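Local atomic coordinates of flagellin (Burkholderia pseudomallei, PDB entry 4CFI), a protein that probably polymerises, as other flagellins do, into the helical filament of the bacterial flagellum, and is a target of the immune response. Residues A[21-26]-A[220-225]; A[25-30]-A[232-237]; A[110-115]-A[212-217]; A[133-138]-A[156-161]; A[172-177]-A[181-186]. All coordinates share one frame; numbering follows the deposited sequence. Where two conformers were deposited one is given.

Contact 1: A[21-26]-A[220-225]; sequences QRIRQL and SNLDIS
Ile224 makes the close part of this contact by pressing one methyl onto the backbone of helix 2-31. Its CD1 lies 3.5 Å from Leu26 O and 3.8 Å from Leu26 CB, so the touch is on the helix surface itself and not on the branched end of Leu26. Its chi1 of 67° sets CG1 between the backbone N and the carbonyl carbon, and the extended chi2 carries CD1 onward to the helix. One turn back the packing is looser: Ile23 CG2 and Leu222 CD1 face each other at 4.4 Å, and Ile237 and Ser236 of helix 227-257 touch these two side chains. The other flank of the loop is more open. There the partly exposed Asp223 forms an Asx turn, its OD1 accepting from Ser225 N at 2.9 Å (160° at the hydrogen) and from Ser225 OG at 2.7 Å, which grips one carboxylate oxygen twice. Gln44 of helix 37-60 holds the backbone through Leu222 O and Ile224 N. With Val47 and Ala233 also touching Ile224, the geometry is that of a connector plugged apolar side inward among the three long helices of the flagellin D1 bundle.

Contact 2: A[25-30]-A[232-237]; sequences QLAVQA and QAMVSI
Met234 reaches over the backbone of helix 2-31 and lays its terminal methyl across the Ala27-Val28 peptide. CE comes to 3.3 Å from Val28 CA, tight for two carbons, and to the same 3.3 Å from Ala27 O, an ordinary van der Waals distance; it also meets Val28 CG2 at 3.6 Å. The CA-CB bond of Met234 does not itself aim at the other helix. What brings the methyl there is an almost fully extended chain beyond CG (chi2 168°, chi3 178°). Val28 meets it at roughly a right angle, presenting the flank of CG2. Nearer the root of the methionine, CG rests on Ala27 CB at 4.0 Å. Beside it Ala27 CB faces Ala233 CB at 4.1 Å, and these two small side chains allow the helices to approach: the axes of the short segments pass 9.1 Å apart at an angle of 158° between their directions, close to antiparallel. No hydrogen bond links the two segments, so the fit depends on shape. The polar atom beneath the methyl, Ala27 O, is accounted for elsewhere, since it accepts from Ser31 OG. The pairing goes on past the segments, with Ile237 touching Leu20 and Ile23, while Leu43 of helix 37-60 lies against Ala30. On the far flank Ser236 OG and the Gln232 amide bond to Gln217 and Ala212 ahead of helix 227-257. An N-terminal and a C-terminal helix packed antiparallel, with a third helix alongside, is the signature of the D1 domain of flagellin.

Contact 3: A[110-115]-A[212-217]; sequences QTLGTI and AVNKPQ
Leu112 forks over the C-terminal end of helix 197-213 and the residue that follows Val213, sending one methyl to Val213 and the other to Asn214. CD2 lies 4.0 Å from Val213 CG1, and CD1 is also 4.0 Å from Asn214 OD1, a van der Waals approach with no bond in it. The fork is aimed by a staggered chain, with CG beside the backbone N (chi1 -56°) and chi2 extended. Val213 answers with CG1, which stands opposite its own backbone N, and the two apolar side chains slide past one another in opposite directions. Asn214 is crossed at a slant. Its amide is fixed from elsewhere, because ND2 donates to Gly146 O, so that OD1 is presented to the leucine. The backbone of Leu112 also departs from strand geometry, with a psi of -28°, while both Leu112 and Gly113 pair with Val140, consistent with a classic beta bulge. Gln209 NE2 of the helix bonds to Leu112 O, and Val106 and Ile210 close around the leucine side chain. Val213 in turn touches Tyr231 and Val235 of helix 227-257. The result is helix-on-sheet packing within the flagellin D2 region, where it adjoins the D1 bundle.

Contact 4: A[133-138]-A[156-161]; sequences QETTQI and QALSST
Ile138 and Leu158 meet methyl to methyl with no flat group between them; the ring nearby, Phe150 of strand 148-152, touches both side chains and so completes one apolar cluster. The setting is the three-stranded antiparallel sheet of the flagellin D2 region, with strand 135-142 in the middle and the lead-in to helix 160-167 folded over one face. Leu158 CD1 does most of the touching. It sits about equally far from three carbons of Ile138: 4.0 Å from CD1, 4.1 Å from CG1 and 4.1 Å from CG2. The two side chains cross near a right angle, so the leucine branch comes over the body of the isoleucine and not merely its end. Thr135 and Ile138 are three residues apart, yet both touch Leu158, which the strict alternation of a regular strand would not give. The psi of -15° at Thr136 breaks the alternation, consistent with a beta bulge, and Gln153 OE1 accepts from Thr136 N there. Leu158 is itself placed by its backbone, which pairs with Phe150, and by Ser159 just after it. Ser159 is the N-cap residue of helix 160-167; its OG caps Ala162 N and also bonds to Ser121 O. Val163 and Phe167 of that helix add to the cluster from its own side. Leu158 was modelled in two conformers, and these distances describe one of them. In Thr135, CG2 stands anti to the backbone N (OG1 lies at chi1 -62°), and this methyl is 4.2 Å from Leu158 CD2.

Contact 5: A[172-177]-A[181-186]; sequences AGTGTA and SFQTLA
The backbones of 172-177 and 181-186 run back past each other, with CA atoms 4.5 Å apart at Gly175 and Ser181 and 6.2 Å apart at Gly173 and Gln183, and no clear direct hydrogen bond joins them. This is an irregular, hairpin-like loop at the surface of the flagellin D2 region, closed by only three intervening residues and tied together largely through water. Ser181 is the hub. A chi1 of 69° tucks OG between its own backbone N and carbonyl carbon and turns it to the opposite arm, where it lies 3.3 Å from Gly175 CA. Gly175 has no side chain, and the arms are closest here. Farther along, Gln183 folds back at chi2 (-55°) so that its chain lies on the other arm: CG is 4.1 Å from Gly173 CA, and CD packs on Ala172 O. Gln183 was modelled in two conformers and its amide orientation is uncertain, so these contacts describe one copy only; Phe148 and Ser170 also touch the side chain. Both arms are fastened to residues 143-146, between strands 135-142 and 148-152, through Asp143 to Gly173 N, through Lys145 to Gly175 and through Gly146 to Gln183. Two waters span the gap itself, on the evidence of the modelled Ser181 conformer. Water 1 accepts from Thr174 N at 2.9 Å and bonds to Ser181 OG at 3.0 Å. Water 2 links the two hydroxyls, lying 2.7 Å from Thr174 OG1 and 2.8 Å from Ser181 OG.

Overall arrangement
From the N terminus, helix 2-31 supplies the first halves of contacts 1 and 2, whose partners lie about 195 to 200 residues later, before and within helix 227-257. These two share Gln25 and Leu26 and close the outermost loop, joining both chain ends in the D1 bundle. Contact 3 falls within that loop, seating strand 111-119 on the end of helix 197-213, and meets contact 2 where Val235 packs on Pro216. Contacts 4 and 5 both lie inside contact 3, one after the other, with no crossing. Contact 4 adjoins contact 3 through neighbouring strands, whereas contact 5 packs beside Asn214 and Lys215.

Contact 1: A[21-26]-A[220-225]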
# COMPACT_ATOMS: atom_id res chain seq x y z
N GLN A 21 -3.02 -12.82 3.29
CA GLN A 21 -3.59 -13.29 2.01
C GLN A 21 -5.12 -13.36 2.11
O GLN A 21 -5.82 -13.09 1.13
CB GLN A 21 -2.97 -14.64 1.54
CG GLN A 21 -1.53 -14.46 1.04
CD GLN A 21 -0.78 -15.72 0.55
OE1 GLN A 21 -1.13 -16.86 0.86
NE2 GLN A 21 0.31 -15.48 -0.17
N ARG A 22 -5.65 -13.68 3.29
CA ARG A 22 -7.10 -13.75 3.50
C ARG A 22 -7.70 -12.36 3.45
O ARG A 22 -8.74 -12.15 2.83
CB ARG A 22 -7.42 -14.44 4.84
CG ARG A 22 -8.90 -14.57 5.12
CD ARG A 22 -9.59 -15.59 4.23
NE ARG A 22 -11.02 -15.69 4.56
CZ ARG A 22 -11.50 -16.30 5.63
NH1 ARG A 22 -10.71 -16.93 6.48
NH2 ARG A 22 -12.80 -16.30 5.87
N ILE A 23 -7.08 -11.38 4.11
CA ILE A 23 -7.58 -10.01 4.08
C ILE A 23 -7.61 -9.50 2.62
O ILE A 23 -8.58 -8.82 2.22
CB ILE A 23 -6.78 -9.06 5.01
CG1 ILE A 23 -6.96 -9.50 6.47
CG2 ILE A 23 -7.26 -7.62 4.81
CD1 ILE A 23 -6.05 -8.79 7.46
N ARG A 24 -6.60 -9.86 1.81
CA ARG A 24 -6.57 -9.48 0.38
C ARG A 24 -7.82 -9.99 -0.35
O ARG A 24 -8.46 -9.23 -1.09
CB ARG A 24 -5.32 -10.01 -0.35
CG ARG A 24 -5.40 -9.98 -1.88
CD ARG A 24 -4.16 -10.56 -2.55
NE ARG A 24 -2.96 -9.75 -2.32
CZ ARG A 24 -1.72 -10.23 -2.25
NH1 ARG A 24 -1.48 -11.52 -2.36
NH2 ARG A 24 -0.72 -9.39 -2.05
N GLN A 25 -8.13 -11.27 -0.19
CA GLN A 25 -9.29 -11.82 -0.88
C GLN A 25 -10.58 -11.15 -0.40
O GLN A 25 -11.46 -10.87 -1.22
CB GLN A 25 -9.41 -13.35 -0.73
CG GLN A 25 -8.14 -14.17 -0.84
CD GLN A 25 -7.22 -13.80 -2.01
OE1 GLN A 25 -7.67 -13.44 -3.11
NE2 GLN A 25 -5.92 -13.94 -1.78
N LEU A 26 -10.70 -10.86 0.89
CA LEU A 26 -11.89 -10.18 1.39
C LEU A 26 -12.02 -8.76 0.81
O LEU A 26 -13.12 -8.33 0.44
CB LEU A 26 -11.87 -10.13 2.93
CG LEU A 26 -12.00 -11.50 3.61
CD1 LEU A 26 -11.48 -11.41 5.04
CD2 LEU A 26 -13.43 -12.03 3.59
N SER A 220 -3.77 -2.81 11.30
CA SER A 220 -4.63 -2.58 12.46
C SER A 220 -5.90 -1.80 12.17
O SER A 220 -6.95 -2.09 12.74
CB SER A 220 -3.84 -1.87 13.56
OG SER A 220 -3.36 -0.61 13.13
N ASN A 221 -5.80 -0.80 11.29
CA ASN A 221 -6.90 0.13 11.05
C ASN A 221 -7.55 -0.02 9.68
O ASN A 221 -8.25 0.90 9.23
CB ASN A 221 -6.44 1.58 11.29
CG ASN A 221 -6.31 1.92 12.78
OD1 ASN A 221 -5.36 2.57 13.20
ND2 ASN A 221 -7.29 1.51 13.58
N LEU A 222 -7.40 -1.18 9.03
CA LEU A 222 -8.09 -1.43 7.77
C LEU A 222 -9.57 -1.64 7.97
O LEU A 222 -10.02 -2.30 8.91
CB LEU A 222 -7.49 -2.64 7.06
CG LEU A 222 -6.03 -2.43 6.61
CD1 LEU A 222 -5.51 -3.71 5.97
CD2 LEU A 222 -5.91 -1.25 5.66
N ASP A 223 -10.34 -1.09 7.04
CA ASP A 223 -11.80 -1.26 7.04
C ASP A 223 -12.26 -1.32 5.59
O ASP A 223 -12.09 -0.34 4.85
CB ASP A 223 -12.46 -0.13 7.84
CG ASP A 223 -13.96 -0.30 7.95
OD1 ASP A 223 -14.56 -0.67 6.96
OD2 ASP A 223 -14.53 -0.08 9.04
N ILE A 224 -12.82 -2.46 5.20
CA ILE A 224 -13.18 -2.72 3.80
C ILE A 224 -14.66 -2.48 3.52
O ILE A 224 -15.16 -2.83 2.46
CB ILE A 224 -12.74 -4.13 3.32
CG1 ILE A 224 -13.52 -5.25 4.04
CG2 ILE A 224 -11.23 -4.28 3.51
CD1 ILE A 224 -13.30 -6.63 3.46
N SER A 225 -15.36 -1.86 4.47
CA SER A 225 -16.79 -1.65 4.36
C SER A 225 -17.14 -0.48 3.44
O SER A 225 -18.32 -0.22 3.25
CB SER A 225 -17.42 -1.45 5.75
OG SER A 225 -17.11 -0.21 6.31

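Contact 2: A[25-30]-A[232-237]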
# COMPACT_ATOMS: atom_id res chain seq x y z
N GLN A 25 -8.13 -11.27 -0.19
CA GLN A 25 -9.29 -11.82 -0.88
C GLN A 25 -10.58 -11.15 -0.40
O GLN A 25 -11.46 -10.87 -1.22
CB GLN A 25 -9.41 -13.35 -0.73
CG GLN A 25 -8.14 -14.17 -0.84
CD GLN A 25 -7.22 -13.80 -2.01
OE1 GLN A 25 -7.67 -13.44 -3.11
NE2 GLN A 25 -5.92 -13.94 -1.78
N LEU A 26 -10.70 -10.86 0.89
CA LEU A 26 -11.89 -10.18 1.39
C LEU A 26 -12.02 -8.76 0.81
O LEU A 26 -13.12 -8.33 0.44
CB LEU A 26 -11.87 -10.13 2.93
CG LEU A 26 -12.00 -11.50 3.61
CD1 LEU A 26 -11.48 -11.41 5.04
CD2 LEU A 26 -13.43 -12.03 3.59
N ALA A 27 -10.91 -8.05 0.75
CA ALA A 27 -10.91 -6.72 0.16
C ALA A 27 -11.32 -6.75 -1.32
O ALA A 27 -12.04 -5.87 -1.78
CB ALA A 27 -9.55 -6.09 0.32
N VAL A 28 -10.82 -7.74 -2.07
CA VAL A 28 -11.23 -7.93 -3.47
C VAL A 28 -12.74 -8.15 -3.53
O VAL A 28 -13.43 -7.50 -4.32
CB VAL A 28 -10.46 -9.09 -4.15
CG1 VAL A 28 -11.06 -9.43 -5.51
CG2 VAL A 28 -9.00 -8.71 -4.30
N GLN A 29 -13.25 -9.03 -2.68
CA GLN A 29 -14.69 -9.31 -2.63
C GLN A 29 -15.50 -8.05 -2.34
O GLN A 29 -16.58 -7.83 -2.92
CB GLN A 29 -14.99 -10.38 -1.58
CG GLN A 29 -16.39 -10.97 -1.71
CD GLN A 29 -16.73 -12.05 -0.70
OE1 GLN A 29 -17.91 -12.42 -0.58
NE2 GLN A 29 -15.74 -12.57 0.03
N ALA A 30 -14.99 -7.20 -1.45
CA ALA A 30 -15.70 -6.02 -1.02
C ALA A 30 -15.67 -4.89 -2.05
O ALA A 30 -16.42 -3.94 -1.95
CB ALA A 30 -15.13 -5.51 0.29
N GLN A 232 -7.65 0.86 -0.06
CA GLN A 232 -6.56 1.08 0.88
C GLN A 232 -6.04 -0.25 1.44
O GLN A 232 -4.83 -0.42 1.59
CB GLN A 232 -7.02 1.96 2.03
CG GLN A 232 -7.20 3.42 1.67
CD GLN A 232 -7.83 4.21 2.81
OE1 GLN A 232 -8.91 3.86 3.29
NE2 GLN A 232 -7.17 5.28 3.25
N ALA A 233 -6.96 -1.18 1.73
CA ALA A 233 -6.56 -2.49 2.27
C ALA A 233 -5.73 -3.29 1.28
O ALA A 233 -4.79 -3.97 1.67
CB ALA A 233 -7.78 -3.29 2.71
N MET A 234 -6.07 -3.22 -0.01
CA MET A 234 -5.29 -3.94 -1.01
C MET A 234 -3.82 -3.47 -1.02
O MET A 234 -2.91 -4.29 -1.05
CB MET A 234 -5.91 -3.77 -2.38
CG MET A 234 -7.22 -4.52 -2.52
SD MET A 234 -8.13 -4.05 -3.99
CE MET A 234 -9.54 -5.14 -3.86
N VAL A 235 -3.62 -2.15 -1.01
CA VAL A 235 -2.27 -1.57 -0.97
C VAL A 235 -1.57 -1.94 0.33
O VAL A 235 -0.42 -2.36 0.32
CB VAL A 235 -2.31 -0.02 -1.07
CG1 VAL A 235 -0.94 0.61 -0.78
CG2 VAL A 235 -2.87 0.43 -2.40
N SER A 236 -2.26 -1.76 1.44
CA SER A 236 -1.68 -2.04 2.74
C SER A 236 -1.24 -3.49 2.86
O SER A 236 -0.15 -3.76 3.38
CB SER A 236 -2.68 -1.70 3.85
OG SER A 236 -2.07 -1.78 5.14
N ILE A 237 -2.08 -4.42 2.41
CA ILE A 237 -1.72 -5.84 2.46
C ILE A 237 -0.56 -6.16 1.52
O ILE A 237 0.32 -6.95 1.88
CB ILE A 237 -2.94 -6.74 2.15
CG1 ILE A 237 -3.99 -6.63 3.28
CG2 ILE A 237 -2.52 -8.19 1.91
CD1 ILE A 237 -3.52 -7.18 4.61

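Contact 3: A[110-115]-A[212-217]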
# COMPACT_ATOMS: atom_id res chain seq x y z
N GLN A 110 1.08 1.40 -9.85
CA GLN A 110 -0.30 1.03 -9.58
C GLN A 110 -1.22 2.20 -9.93
O GLN A 110 -0.97 3.35 -9.55
CB GLN A 110 -0.45 0.64 -8.11
CG GLN A 110 0.46 -0.52 -7.72
CD GLN A 110 -0.13 -1.85 -8.16
OE1 GLN A 110 0.42 -2.52 -9.03
NE2 GLN A 110 -1.28 -2.22 -7.58
N THR A 111 -2.29 1.91 -10.67
CA THR A 111 -3.27 2.94 -11.00
C THR A 111 -4.15 3.17 -9.78
O THR A 111 -4.84 2.28 -9.31
CB THR A 111 -4.07 2.58 -12.25
OG1 THR A 111 -3.17 2.51 -13.37
CG2 THR A 111 -5.11 3.66 -12.56
N LEU A 112 -4.10 4.39 -9.26
CA LEU A 112 -4.82 4.79 -8.06
C LEU A 112 -6.25 5.21 -8.37
O LEU A 112 -7.11 5.14 -7.50
CB LEU A 112 -4.07 5.94 -7.35
CG LEU A 112 -2.62 5.63 -6.99
CD1 LEU A 112 -1.97 6.86 -6.35
CD2 LEU A 112 -2.53 4.44 -6.05
N GLY A 113 -6.48 5.72 -9.58
CA GLY A 113 -7.81 6.14 -10.01
C GLY A 113 -7.72 6.84 -11.35
O GLY A 113 -6.63 7.19 -11.79
N THR A 114 -8.88 7.03 -11.97
CA THR A 114 -9.02 7.69 -13.24
C THR A 114 -10.04 8.82 -13.09
O THR A 114 -11.14 8.61 -12.58
CB THR A 114 -9.48 6.68 -14.30
OG1 THR A 114 -8.49 5.66 -14.41
CG2 THR A 114 -9.71 7.34 -15.66
N ILE A 115 -9.65 10.00 -13.55
CA ILE A 115 -10.45 11.23 -13.41
C ILE A 115 -10.95 11.64 -14.79
O ILE A 115 -10.15 11.76 -15.74
CB ILE A 115 -9.61 12.40 -12.83
CG1 ILE A 115 -8.87 11.97 -11.55
CG2 ILE A 115 -10.47 13.64 -12.62
CD1 ILE A 115 -7.77 12.92 -11.14
N ALA A 212 -6.63 9.17 -0.46
CA ALA A 212 -6.79 8.18 0.62
C ALA A 212 -6.03 6.89 0.30
O ALA A 212 -5.33 6.35 1.15
CB ALA A 212 -8.25 7.90 0.88
N VAL A 213 -6.16 6.38 -0.93
CA VAL A 213 -5.47 5.16 -1.36
C VAL A 213 -3.95 5.36 -1.32
O VAL A 213 -3.19 4.43 -1.04
CB VAL A 213 -5.96 4.68 -2.75
CG1 VAL A 213 -5.20 3.46 -3.23
CG2 VAL A 213 -7.45 4.33 -2.68
N ASN A 214 -3.50 6.59 -1.58
CA ASN A 214 -2.09 6.94 -1.50
C ASN A 214 -1.53 6.86 -0.08
O ASN A 214 -0.32 6.77 0.08
CB ASN A 214 -1.91 8.37 -2.02
CG ASN A 214 -0.48 8.67 -2.43
OD1 ASN A 214 0.15 7.87 -3.08
ND2 ASN A 214 0.03 9.85 -2.07
N LYS A 215 -2.39 6.89 0.94
CA LYS A 215 -1.97 6.91 2.33
C LYS A 215 -2.76 5.85 3.10
O LYS A 215 -3.59 6.16 3.97
CB LYS A 215 -2.19 8.30 2.93
CG LYS A 215 -1.14 8.71 3.95
CD LYS A 215 -1.13 7.85 5.19
CE LYS A 215 0.27 7.89 5.78
NZ LYS A 215 0.66 6.80 6.72
N PRO A 216 -2.53 4.57 2.76
CA PRO A 216 -3.26 3.48 3.40
C PRO A 216 -2.95 3.38 4.90
O PRO A 216 -1.87 3.74 5.38
CB PRO A 216 -2.74 2.24 2.68
CG PRO A 216 -1.38 2.64 2.22
CD PRO A 216 -1.53 4.06 1.81
N GLN A 217 -3.93 2.88 5.64
CA GLN A 217 -3.73 2.58 7.06
C GLN A 217 -2.82 1.37 7.25
O GLN A 217 -2.68 0.55 6.35
CB GLN A 217 -5.07 2.30 7.75
CG GLN A 217 -6.13 3.36 7.53
CD GLN A 217 -7.02 3.10 6.32
OE1 GLN A 217 -6.71 2.27 5.46
NE2 GLN A 217 -8.11 3.85 6.22

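Contact 4: A[133-138]-A[156-161]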
# COMPACT_ATOMS: atom_id res chain seq x y z
N GLN A 133 -6.04 17.44 -30.10
CA GLN A 133 -6.78 16.38 -29.45
C GLN A 133 -7.20 16.81 -28.05
O GLN A 133 -6.44 17.47 -27.34
CB GLN A 133 -5.90 15.12 -29.34
CG GLN A 133 -6.51 13.95 -28.58
CD GLN A 133 -5.61 12.73 -28.58
OE1 GLN A 133 -5.79 11.81 -29.39
NE2 GLN A 133 -4.61 12.71 -27.70
N GLU A 134 -8.40 16.40 -27.64
CA GLU A 134 -8.90 16.62 -26.27
C GLU A 134 -8.48 15.43 -25.38
O GLU A 134 -8.62 14.26 -25.77
CB GLU A 134 -10.42 16.76 -26.25
CG GLU A 134 -11.00 17.15 -24.90
CD GLU A 134 -12.52 17.26 -24.86
OE1 GLU A 134 -13.15 17.02 -25.91
OE2 GLU A 134 -13.08 17.61 -23.78
N THR A 135 -7.95 15.76 -24.21
CA THR A 135 -7.77 14.78 -23.16
C THR A 135 -9.05 14.71 -22.34
O THR A 135 -9.52 15.73 -21.83
CB THR A 135 -6.58 15.15 -22.26
OG1 THR A 135 -5.38 15.15 -23.05
CG2 THR A 135 -6.43 14.20 -21.09
N THR A 136 -9.60 13.51 -22.22
CA THR A 136 -10.90 13.27 -21.60
C THR A 136 -10.83 12.44 -20.31
O THR A 136 -11.81 12.40 -19.55
CB THR A 136 -11.88 12.61 -22.57
OG1 THR A 136 -11.31 11.37 -23.00
CG2 THR A 136 -12.15 13.52 -23.80
N GLN A 137 -9.70 11.78 -20.05
CA GLN A 137 -9.47 11.08 -18.77
C GLN A 137 -8.01 11.23 -18.42
O GLN A 137 -7.16 11.30 -19.31
CB GLN A 137 -9.80 9.58 -18.85
CG GLN A 137 -11.18 9.27 -19.39
CD GLN A 137 -11.50 7.80 -19.50
OE1 GLN A 137 -10.67 6.96 -19.21
NE2 GLN A 137 -12.70 7.50 -19.94
N ILE A 138 -7.72 11.22 -17.11
CA ILE A 138 -6.35 11.13 -16.62
C ILE A 138 -6.28 9.98 -15.63
O ILE A 138 -7.00 9.95 -14.63
CB ILE A 138 -5.88 12.44 -15.95
CG1 ILE A 138 -5.95 13.59 -16.95
CG2 ILE A 138 -4.47 12.25 -15.38
CD1 ILE A 138 -5.74 14.96 -16.30
N GLN A 156 -1.43 7.24 -22.95
CA GLN A 156 -0.22 7.99 -23.31
C GLN A 156 0.12 8.97 -22.20
O GLN A 156 -0.76 9.61 -21.64
CB GLN A 156 -0.39 8.77 -24.62
CG GLN A 156 -0.94 7.92 -25.77
CD GLN A 156 -0.19 6.62 -25.96
OE1 GLN A 156 -0.76 5.50 -25.86
NE2 GLN A 156 1.07 6.73 -26.25
N ALA A 157 1.39 9.09 -21.86
CA ALA A 157 1.80 10.08 -20.87
C ALA A 157 1.27 11.46 -21.24
O ALA A 157 1.30 11.86 -22.40
CB ALA A 157 3.31 10.11 -20.76
N LEU A 158 0.77 12.19 -20.25
CA LEU A 158 0.49 13.61 -20.45
C LEU A 158 1.80 14.31 -20.77
O LEU A 158 2.86 13.88 -20.34
CB LEU A 158 -0.13 14.24 -19.21
CG LEU A 158 -1.47 13.70 -18.75
CD1 LEU A 158 -2.00 14.56 -17.61
CD2 LEU A 158 -2.48 13.66 -19.89
N SER A 159 1.73 15.42 -21.50
CA SER A 159 2.91 16.25 -21.71
C SER A 159 3.33 16.84 -20.36
O SER A 159 2.50 17.00 -19.46
CB SER A 159 2.64 17.38 -22.70
OG SER A 159 1.70 18.31 -22.18
N SER A 160 4.61 17.14 -20.21
CA SER A 160 5.06 17.76 -18.97
C SER A 160 4.36 19.12 -18.74
O SER A 160 4.08 19.49 -17.59
CB SER A 160 6.59 17.91 -18.95
OG SER A 160 7.05 18.60 -20.10
N THR A 161 4.05 19.85 -19.81
CA THR A 161 3.27 21.09 -19.70
C THR A 161 1.89 20.83 -19.09
O THR A 161 1.48 21.53 -18.18
CB THR A 161 3.08 21.74 -21.08
OG1 THR A 161 4.37 22.08 -21.59
CG2 THR A 161 2.22 23.01 -20.99

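Contact 5: A[172-177]-A[181-186]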
# COMPACT_ATOMS: atom_id res chain seq x y z
N ALA A 172 5.93 14.74 -8.02
CA ALA A 172 6.92 13.66 -7.91
C ALA A 172 7.16 13.30 -6.45
O ALA A 172 7.41 14.17 -5.63
CB ALA A 172 8.23 14.04 -8.57
N GLY A 173 7.07 12.02 -6.13
CA GLY A 173 7.33 11.57 -4.78
C GLY A 173 8.78 11.75 -4.38
O GLY A 173 9.67 11.64 -5.21
N THR A 174 8.99 11.96 -3.09
CA THR A 174 10.34 12.11 -2.53
C THR A 174 10.59 11.12 -1.39
O THR A 174 11.64 11.14 -0.76
CB THR A 174 10.53 13.54 -1.99
OG1 THR A 174 9.66 13.78 -0.89
CG2 THR A 174 10.26 14.57 -3.09
N GLY A 175 9.62 10.26 -1.07
CA GLY A 175 9.74 9.36 0.06
C GLY A 175 10.66 8.18 -0.23
O GLY A 175 10.87 7.81 -1.39
N THR A 176 11.16 7.58 0.84
CA THR A 176 11.93 6.35 0.79
C THR A 176 11.29 5.36 1.77
O THR A 176 10.50 5.76 2.64
CB THR A 176 13.39 6.58 1.20
OG1 THR A 176 13.41 6.95 2.57
CG2 THR A 176 14.06 7.66 0.35
N ALA A 177 11.61 4.07 1.65
CA ALA A 177 11.10 3.09 2.62
C ALA A 177 11.49 3.49 4.05
O ALA A 177 10.69 3.35 4.97
CB ALA A 177 11.60 1.68 2.30
N SER A 181 7.06 9.48 2.69
CA SER A 181 6.33 10.74 2.61
C SER A 181 5.42 10.73 1.40
O SER A 181 5.65 9.97 0.44
CB SER A 181 7.28 11.92 2.51
OG SER A 181 7.92 11.87 1.24
N PHE A 182 4.44 11.62 1.44
CA PHE A 182 3.26 11.54 0.58
C PHE A 182 2.97 12.88 -0.06
O PHE A 182 2.88 13.90 0.63
CB PHE A 182 2.05 11.11 1.42
CG PHE A 182 2.29 9.81 2.15
CD1 PHE A 182 2.88 9.81 3.39
CD2 PHE A 182 1.97 8.58 1.57
CE1 PHE A 182 3.14 8.62 4.05
CE2 PHE A 182 2.22 7.39 2.23
CZ PHE A 182 2.81 7.41 3.47
N GLN A 183 2.80 12.88 -1.37
CA GLN A 183 2.31 14.06 -2.06
C GLN A 183 0.80 14.10 -1.93
O GLN A 183 0.17 13.08 -1.66
CB GLN A 183 2.73 14.05 -3.52
CG GLN A 183 4.24 13.97 -3.70
CD GLN A 183 4.98 15.06 -2.96
OE1 GLN A 183 4.73 16.25 -3.18
NE2 GLN A 183 5.91 14.67 -2.10
N THR A 184 0.26 15.30 -2.10
CA THR A 184 -1.19 15.54 -2.10
C THR A 184 -1.63 15.84 -3.54
O THR A 184 -1.17 16.82 -4.12
CB THR A 184 -1.55 16.78 -1.23
OG1 THR A 184 -1.13 16.54 0.12
CG2 THR A 184 -3.04 17.10 -1.27
N LEU A 185 -2.46 14.98 -4.13
CA LEU A 185 -2.97 15.24 -5.46
C LEU A 185 -3.91 16.42 -5.39
O LEU A 185 -4.81 16.43 -4.57
CB LEU A 185 -3.69 14.01 -6.01
CG LEU A 185 -4.09 14.09 -7.48
CD1 LEU A 185 -2.86 14.04 -8.39
CD2 LEU A 185 -5.07 12.99 -7.85
N ALA A 186 -3.71 17.38 -6.30
CA ALA A 186 -4.52 18.58 -6.43
C ALA A 186 -4.89 18.75 -7.90
O ALA A 186 -4.02 18.73 -8.76
CB ALA A 186 -3.72 19.78 -5.94
O HOH W 1 6.58 12.03 -1.44
O HOH W 2 10.41 13.09 1.66